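Local structure of alpha-glucosidase (Pseudoalteromonas sp. K8, 5HQA) at residues 23-32 against 229-237. The protein hydrolyses alpha-glucosides as a chloride-activated glycoside hydrolase of family 97, probably binding its carbohydrate substrates with the aid of calcium. Sequence-based numbering, arbitrary orientation.
Sequences YSISFKNKTV and RTIQIGEKA
Tyr23 sets its hydroxyl end against Ile231, with OH, hydrogen-bonded to the carbonyl of Glu131, 3.6 Å from CD1. Ile25 meets Ile231 tip to tip, CD1 to CD1 at 3.6 Å, and its CG2 branch lies against CD1 of Ile233. With CG of Phe27 anti to the backbone N (chi1 -177°), its ring reaches past Ile233, whose CG2 forms a CH-pi contact 3.8 Å from the ring centroid. CG of Lys28 covers the opposite face, and CG of Glu235 abuts the edge near CZ. With a leucine in place of Phe27, the ring face is lost, and a gap would probably open between Ile233 and the Lys28 stem. Beyond the ring, the extended Lys28 side chain crosses that of Glu235 at about a right angle and pairs with it in an exposed salt bridge, whose modelled NZ to OE1 separation is doubtfully short. Phe27 to Lys30 form a type I' turn, after which Val32 adds CG2 beside CD1 of Ile233. The axes of strands 23-27 and 229-234, from different antiparallel sheets, approach to 9.1 Å and point nearly the same way, 21° apart, the face-to-face packing of a beta-sandwich, here in the galactose mutarotase-like N-terminal domain of family 97.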
ATOM      1  N   TYR A  23      19.698  12.706 -16.592  1.00 11.84           N
ATOM      2  CA  TYR A  23      19.129  11.636 -17.396  1.00 11.36           C
ATOM      3  C   TYR A  23      17.857  12.151 -18.060  1.00 13.81           C
ATOM      4  O   TYR A  23      17.251  13.130 -17.619  1.00 12.32           O
ATOM      5  CB  TYR A  23      18.835  10.375 -16.552  1.00 11.61           C
ATOM      6  CG  TYR A  23      17.623  10.543 -15.672  1.00 11.28           C
ATOM      7  CD1 TYR A  23      17.707  11.232 -14.467  1.00 11.59           C
ATOM      8  CD2 TYR A  23      16.386  10.048 -16.065  1.00 10.24           C
ATOM      9  CE1 TYR A  23      16.585  11.417 -13.669  1.00 10.24           C
ATOM     10  CE2 TYR A  23      15.264  10.226 -15.279  1.00  9.89           C
ATOM     11  CZ  TYR A  23      15.370  10.907 -14.084  1.00 11.13           C
ATOM     12  OH  TYR A  23      14.248  11.083 -13.314  1.00 11.07           O
ATOM     13  N   SER A  24      17.474  11.488 -19.148  1.00 12.63           N
ATOM     14  CA  SER A  24      16.197  11.724 -19.810  1.00 14.00           C
ATOM     15  C   SER A  24      15.657  10.385 -20.292  1.00 15.40           C
ATOM     16  O   SER A  24      16.396   9.405 -20.402  1.00 13.84           O
ATOM     17  CB  SER A  24      16.330  12.714 -20.982  1.00 13.07           C
ATOM     18  OG  SER A  24      17.145  12.164 -22.003  1.00 19.17           O
ATOM     19  N   ILE A  25      14.355  10.333 -20.560  1.00 11.01           N
ATOM     20  CA  ILE A  25      13.706   9.076 -20.919  1.00 11.08           C
ATOM     21  C   ILE A  25      12.749   9.321 -22.073  1.00 15.88           C
ATOM     22  O   ILE A  25      11.956  10.269 -22.038  1.00 14.54           O
ATOM     23  CB  ILE A  25      12.937   8.464 -19.731  1.00 11.81           C
ATOM     24  CG1 ILE A  25      13.862   8.274 -18.518  1.00 12.16           C
ATOM     25  CG2 ILE A  25      12.270   7.140 -20.147  1.00 10.81           C
ATOM     26  CD1 ILE A  25      13.148   7.728 -17.307  1.00 11.85           C
ATOM     27  N   SER A  26      12.808   8.464 -23.084  1.00 12.68           N
ATOM     28  CA  SER A  26      11.809   8.448 -24.141  1.00 12.54           C
ATOM     29  C   SER A  26      10.996   7.161 -24.080  1.00 14.19           C
ATOM     30  O   SER A  26      11.468   6.120 -23.611  1.00 13.41           O
ATOM     31  CB  SER A  26      12.453   8.581 -25.521  1.00 14.12           C
ATOM     32  OG  SER A  26      13.224   7.433 -25.820  1.00 15.49           O
ATOM     33  N   PHE A  27       9.757   7.246 -24.558  1.00 12.35           N
ATOM     34  CA  PHE A  27       8.872   6.095 -24.664  1.00 12.22           C
ATOM     35  C   PHE A  27       8.392   6.052 -26.102  1.00 17.75           C
ATOM     36  O   PHE A  27       7.804   7.026 -26.588  1.00 12.92           O
ATOM     37  CB  PHE A  27       7.695   6.203 -23.688  1.00 12.03           C
ATOM     38  CG  PHE A  27       6.780   4.999 -23.696  1.00 15.20           C
ATOM     39  CD1 PHE A  27       7.273   3.731 -23.414  1.00 16.16           C
ATOM     40  CD2 PHE A  27       5.423   5.140 -23.963  1.00 15.78           C
ATOM     41  CE1 PHE A  27       6.434   2.617 -23.412  1.00 15.48           C
ATOM     42  CE2 PHE A  27       4.573   4.027 -23.955  1.00 16.29           C
ATOM     43  CZ  PHE A  27       5.080   2.769 -23.678  1.00 16.19           C
ATOM     44  N   LYS A  28       8.670   4.941 -26.789  1.00 14.73           N
ATOM     45  CA  LYS A  28       8.362   4.816 -28.213  1.00 15.58           C
ATOM     46  C   LYS A  28       8.899   6.015 -28.990  1.00 17.82           C
ATOM     47  O   LYS A  28       8.225   6.583 -29.852  1.00 16.41           O
ATOM     48  CB  LYS A  28       6.863   4.635 -28.425  1.00 16.84           C
ATOM     49  CG  LYS A  28       6.334   3.394 -27.739  1.00 20.19           C
ATOM     50  CD  LYS A  28       4.841   3.317 -27.859  1.00 29.04           C
ATOM     51  CE  LYS A  28       4.364   1.910 -27.621  1.00 38.32           C
ATOM     52  NZ  LYS A  28       2.995   1.783 -28.170  1.00 47.24           N
ATOM     53  N   ASN A  29      10.117   6.426 -28.636  1.00 14.01           N
ATOM     54  CA  ASN A  29      10.879   7.459 -29.326  1.00 16.21           C
ATOM     55  C   ASN A  29      10.259   8.843 -29.209  1.00 16.41           C
ATOM     56  O   ASN A  29      10.527   9.709 -30.043  1.00 19.93           O
ATOM     57  CB  ASN A  29      11.103   7.093 -30.804  1.00 18.69           C
ATOM     58  CG  ASN A  29      11.996   5.874 -30.960  1.00 23.98           C
ATOM     59  OD1 ASN A  29      12.983   5.719 -30.236  1.00 21.61           O
ATOM     60  ND2 ASN A  29      11.637   4.987 -31.878  1.00 29.25           N
ATOM     61  N   LYS A  30       9.441   9.077 -28.190  1.00 14.61           N
ATOM     62  CA  LYS A  30       9.011  10.418 -27.816  1.00 16.51           C
ATOM     63  C   LYS A  30       9.507  10.694 -26.406  1.00 13.53           C
ATOM     64  O   LYS A  30       9.273   9.886 -25.501  1.00 13.98           O
ATOM     65  CB  LYS A  30       7.483  10.560 -27.873  1.00 16.54           C
ATOM     66  CG  LYS A  30       6.878  10.244 -29.227  1.00 21.03           C
ATOM     67  CD  LYS A  30       5.362  10.217 -29.147  1.00 29.42           C
ATOM     68  CE  LYS A  30       4.737  11.089 -30.225  1.00 40.79           C
ATOM     69  NZ  LYS A  30       3.432  10.545 -30.709  1.00 45.79           N
ATOM     70  N   THR A  31      10.190  11.820 -26.218  1.00 13.94           N
ATOM     71  CA  THR A  31      10.680  12.169 -24.889  1.00 12.52           C
ATOM     72  C   THR A  31       9.514  12.359 -23.926  1.00 15.05           C
ATOM     73  O   THR A  31       8.604  13.148 -24.192  1.00 14.97           O
ATOM     74  CB  THR A  31      11.510  13.453 -24.954  1.00 13.58           C
ATOM     75  OG1 THR A  31      12.544  13.304 -25.927  1.00 15.72           O
ATOM     76  CG2 THR A  31      12.135  13.762 -23.595  1.00 12.38           C
ATOM     77  N   VAL A  32       9.536  11.635 -22.807  1.00 12.54           N
ATOM     78  CA  VAL A  32       8.549  11.836 -21.761  1.00 13.36           C
ATOM     79  C   VAL A  32       9.157  12.457 -20.511  1.00 12.94           C
ATOM     80  O   VAL A  32       8.456  13.181 -19.794  1.00 13.02           O
ATOM     81  CB  VAL A  32       7.801  10.527 -21.416  1.00 13.20           C
ATOM     82  CG1 VAL A  32       6.949  10.105 -22.593  1.00 14.35           C
ATOM     83  CG2 VAL A  32       8.768   9.409 -21.057  1.00 12.36           C
ATOM     84  N   ARG A 229      14.702   4.971  -7.135  1.00 10.63           N
ATOM     85  CA  ARG A 229      13.679   5.882  -7.642  1.00  9.89           C
ATOM     86  C   ARG A 229      13.034   5.198  -8.839  1.00 12.31           C
ATOM     87  O   ARG A 229      13.752   4.690  -9.708  1.00 11.25           O
ATOM     88  CB  ARG A 229      14.291   7.219  -8.062  1.00  9.85           C
ATOM     89  CG  ARG A 229      14.680   8.142  -6.915  1.00 12.79           C
ATOM     90  CD  ARG A 229      15.927   7.673  -6.149  1.00 13.30           C
ATOM     91  NE  ARG A 229      16.099   8.457  -4.923  1.00 12.10           N
ATOM     92  CZ  ARG A 229      15.405   8.245  -3.805  1.00 14.48           C
ATOM     93  NH1 ARG A 229      14.505   7.260  -3.747  1.00 12.28           N
ATOM     94  NH2 ARG A 229      15.612   9.018  -2.743  1.00 11.68           N
ATOM     95  N   THR A 230      11.699   5.139  -8.876  1.00 10.76           N
ATOM     96  CA  THR A 230      11.022   4.358  -9.906  1.00 11.83           C
ATOM     97  C   THR A 230      10.139   5.243 -10.770  1.00 12.82           C
ATOM     98  O   THR A 230       9.463   6.149 -10.271  1.00 10.61           O
ATOM     99  CB  THR A 230      10.176   3.200  -9.318  1.00 15.06           C
ATOM    100  OG1 THR A 230       9.111   3.717  -8.510  1.00 14.11           O
ATOM    101  CG2 THR A 230      11.035   2.292  -8.460  1.00 16.46           C
ATOM    102  N   ILE A 231      10.153   4.967 -12.074  1.00 11.52           N
ATOM    103  CA  ILE A 231       9.321   5.662 -13.050  1.00 10.78           C
ATOM    104  C   ILE A 231       8.615   4.590 -13.868  1.00 12.07           C
ATOM    105  O   ILE A 231       9.212   3.999 -14.775  1.00 11.04           O
ATOM    106  CB  ILE A 231      10.131   6.595 -13.954  1.00 10.06           C
ATOM    107  CG1 ILE A 231      10.981   7.557 -13.105  1.00 10.00           C
ATOM    108  CG2 ILE A 231       9.188   7.359 -14.877  1.00  9.41           C
ATOM    109  CD1 ILE A 231      12.006   8.358 -13.915  1.00 10.95           C
ATOM    110  N   GLN A 232       7.350   4.327 -13.549  1.00  9.18           N
ATOM    111  CA  GLN A 232       6.552   3.422 -14.363  1.00  9.60           C
ATOM    112  C   GLN A 232       6.001   4.178 -15.560  1.00 11.09           C
ATOM    113  O   GLN A 232       5.582   5.333 -15.439  1.00 11.80           O
ATOM    114  CB  GLN A 232       5.401   2.834 -13.545  1.00  9.89           C
ATOM    115  CG  GLN A 232       5.861   1.913 -12.422  1.00 13.16           C
ATOM    116  CD  GLN A 232       4.699   1.259 -11.707  1.00 15.64           C
ATOM    117  OE1 GLN A 232       4.441   1.515 -10.524  1.00 17.55           O
ATOM    118  NE2 GLN A 232       3.999   0.393 -12.421  1.00 12.15           N
ATOM    119  N   ILE A 233       6.001   3.523 -16.718  1.00 10.08           N
ATOM    120  CA  ILE A 233       5.560   4.131 -17.969  1.00 11.81           C
ATOM    121  C   ILE A 233       4.755   3.095 -18.735  1.00 15.34           C
ATOM    122  O   ILE A 233       5.232   1.974 -18.942  1.00 14.44           O
ATOM    123  CB  ILE A 233       6.753   4.606 -18.826  1.00 12.52           C
ATOM    124  CG1 ILE A 233       7.671   5.537 -18.024  1.00 10.17           C
ATOM    125  CG2 ILE A 233       6.258   5.261 -20.118  1.00 12.58           C
ATOM    126  CD1 ILE A 233       9.023   5.795 -18.689  1.00 11.39           C
ATOM    127  N   GLY A 234       3.556   3.463 -19.180  1.00 13.40           N
ATOM    128  CA  GLY A 234       2.761   2.545 -19.979  1.00 16.16           C
ATOM    129  C   GLY A 234       1.783   3.260 -20.886  1.00 14.99           C
ATOM    130  O   GLY A 234       1.385   4.403 -20.633  1.00 14.25           O
ATOM    131  N   GLU A 235       1.391   2.560 -21.959  1.00 14.28           N
ATOM    132  CA  GLU A 235       0.408   3.127 -22.882  1.00 17.60           C
ATOM    133  C   GLU A 235      -0.968   3.237 -22.246  1.00 18.10           C
ATOM    134  O   GLU A 235      -1.772   4.076 -22.662  1.00 20.35           O
ATOM    135  CB  GLU A 235       0.257   2.285 -24.144  1.00 23.24           C
ATOM    136  CG  GLU A 235       1.494   1.745 -24.744  1.00 32.41           C
ATOM    137  CD  GLU A 235       1.150   0.879 -25.923  0.20 38.34           C
ATOM    138  OE1 GLU A 235       1.167   1.406 -27.049  0.54 46.27           O
ATOM    139  OE2 GLU A 235       0.812  -0.306 -25.716  0.75 36.97           O
ATOM    140  N   LYS A 236      -1.269   2.368 -21.285  1.00 15.45           N
ATOM    141  CA  LYS A 236      -2.587   2.281 -20.676  1.00 15.73           C
ATOM    142  C   LYS A 236      -2.457   2.377 -19.163  1.00 14.86           C
ATOM    143  O   LYS A 236      -1.448   1.967 -18.584  1.00 14.38           O
ATOM    144  CB  LYS A 236      -3.287   0.958 -21.018  1.00 19.00           C
ATOM    145  CG  LYS A 236      -3.515   0.698 -22.473  1.00 22.79           C
ATOM    146  CD  LYS A 236      -4.023  -0.727 -22.660  1.00 29.77           C
ATOM    147  CE  LYS A 236      -4.371  -1.004 -24.117  1.00 38.67           C
ATOM    148  NZ  LYS A 236      -5.354  -0.011 -24.641  0.29 38.15           N
ATOM    149  N   ALA A 237      -3.512   2.885 -18.522  1.00 11.37           N
ATOM    150  CA  ALA A 237      -3.513   2.945 -17.066  1.00 11.41           C
ATOM    151  C   ALA A 237      -3.246   1.572 -16.446  1.00 12.31           C
ATOM    152  O   ALA A 237      -2.453   1.455 -15.504  1.00 13.46           O
ATOM    153  CB  ALA A 237      -4.840   3.519 -16.575  1.00 11.07           C
TER